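Local coordinates for protein metallo-beta-lactamase 1 (Acinetobacter baumannii, PDB 5MMD) that probably hydrolyses the ring amide of beta-lactam antibiotics to substituted beta-amino acids, using zinc ions as cofactor, at residues Ile75-His78 and Asp82-Ala85. Numbering follows the deposited sequence.
Sequences ISTH and DKTA. With ZN (zinc ion), chain E; ZN (zinc ion), chain C.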
loop_
_atom_site.group_PDB
_atom_site.type_symbol
_atom_site.label_atom_id
_atom_site.label_comp_id
_atom_site.label_asym_id
_atom_site.label_seq_id
_atom_site.Cartn_x
_atom_site.Cartn_y
_atom_site.Cartn_z
ATOM N N ILE A 75 -6.322 4.283 -4.222
ATOM C CA ILE A 75 -6.667 3.007 -3.657
ATOM C C ILE A 75 -5.923 2.817 -2.308
ATOM O O ILE A 75 -4.742 3.168 -2.193
ATOM C CB ILE A 75 -6.349 1.848 -4.626
ATOM C CG1 ILE A 75 -6.671 0.524 -3.922
ATOM C CG2 ILE A 75 -4.918 1.913 -5.086
ATOM C CD1 ILE A 75 -7.178 -0.509 -4.782
ATOM N N SER A 76 -6.619 2.282 -1.295
ATOM C CA SER A 76 -5.961 1.957 -0.016
ATOM C C SER A 76 -5.878 0.439 0.130
ATOM O O SER A 76 -6.852 -0.264 -0.123
ATOM C CB SER A 76 -6.675 2.576 1.173
ATOM O OG SER A 76 -6.677 3.975 1.088
ATOM N N THR A 77 -4.703 -0.061 0.511
ATOM C CA THR A 77 -4.426 -1.489 0.381
ATOM C C THR A 77 -4.683 -2.275 1.664
ATOM O O THR A 77 -4.655 -3.506 1.650
ATOM C CB THR A 77 -2.963 -1.727 -0.106
ATOM O OG1 THR A 77 -2.024 -1.208 0.854
ATOM C CG2 THR A 77 -2.737 -1.033 -1.421
ATOM N N HIS A 78 -4.920 -1.577 2.775
ATOM C CA HIS A 78 -5.670 -2.199 3.886
ATOM C C HIS A 78 -6.184 -1.081 4.772
ATOM O O HIS A 78 -5.939 0.102 4.481
ATOM C CB HIS A 78 -4.832 -3.224 4.677
ATOM C CG HIS A 78 -3.637 -2.669 5.392
ATOM N ND1 HIS A 78 -2.488 -2.252 4.744
ATOM C CD2 HIS A 78 -3.368 -2.572 6.730
ATOM C CE1 HIS A 78 -1.600 -1.866 5.641
ATOM N NE2 HIS A 78 -2.100 -2.066 6.848
ATOM N N ASP A 82 -2.109 4.295 8.439
ATOM C CA ASP A 82 -0.964 4.728 7.638
ATOM C C ASP A 82 -1.292 4.711 6.128
ATOM O O ASP A 82 -0.603 5.361 5.375
ATOM C CB ASP A 82 0.334 3.915 7.934
ATOM C CG ASP A 82 0.182 2.407 7.817
ATOM O OD1 ASP A 82 -0.921 1.905 8.131
ATOM O OD2 ASP A 82 1.210 1.712 7.503
ATOM N N LYS A 83 -2.345 4.031 5.704
ATOM C CA LYS A 83 -2.682 3.923 4.262
ATOM C C LYS A 83 -4.047 4.523 3.893
ATOM O O LYS A 83 -4.381 4.659 2.695
ATOM C CB LYS A 83 -2.653 2.453 3.847
ATOM C CG LYS A 83 -1.400 1.685 4.160
ATOM C CD LYS A 83 -0.103 2.363 3.673
ATOM C CE LYS A 83 1.111 1.488 4.015
ATOM N NZ LYS A 83 2.349 2.207 3.763
ATOM N N THR A 84 -4.824 4.891 4.919
ATOM C CA THR A 84 -6.178 5.398 4.769
ATOM C C THR A 84 -6.397 6.767 5.397
ATOM O O THR A 84 -7.511 7.261 5.374
ATOM C CB THR A 84 -7.221 4.475 5.429
ATOM O OG1 THR A 84 -6.945 4.379 6.841
ATOM C CG2 THR A 84 -7.226 3.077 4.763
ATOM N N ALA A 85 -5.375 7.382 5.987
ATOM C CA ALA A 85 -5.634 8.609 6.748
ATOM C C ALA A 85 -6.258 9.680 5.883
ATOM O O ALA A 85 -7.000 10.522 6.380
ATOM C CB ALA A 85 -4.345 9.171 7.426
HETATM ZN ZN ZN E . -1.022 -2.102 8.697
HETATM ZN ZN ZN C . 1.688 -0.223 7.644
HETATM O O HOH W 1 0.213 -0.815 8.964
#
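Ser76 and Lys83 are joined by the hydrogen bond that crosses between 75-78 and 82-85: Ser76 OG donates to Lys83 O over 2.9 Å, meeting the oxygen at a C=O...donor angle of 136° and tilted 32° from the carbonyl plane. Beside this bond, the methyl CG2 of Thr84 lies against 75-78, 3.7 Å from Ser76 CB and 3.3 Å from His78 O, while Thr84 OG1 turns to hydrogen-bond Ser79 O. The His78 ring and the Lys83 chain lie aslant to each other, with Lys83 CG 3.9 Å from His78 CE1. A bend at chi2 (-51°) then carries the lysine chain past the imidazole, and NZ is hydrogen-bonded to Ser34 OG and to the carbonyl oxygens of Asn35 and Gly200, with a long salt bridge to Asp82 OD2. His78 NE2 binds one zinc, completed by His80, His140 and water 1; Asp82 OD2 binds the other at 2.0 Å, together with Cys159, His201 and the same water. This water sits in the plane of the imidazole, off its edge, and donates to Asp82 OD1 at 3.1 Å, so one carboxylate oxygen holds metal and the other orients the bridging ligand. His78 and Asp82 are the first and last ligands of the HxHxD motif, whose middle histidine is His80, here in the dinuclear active site of a class B metallo-beta-lactamase.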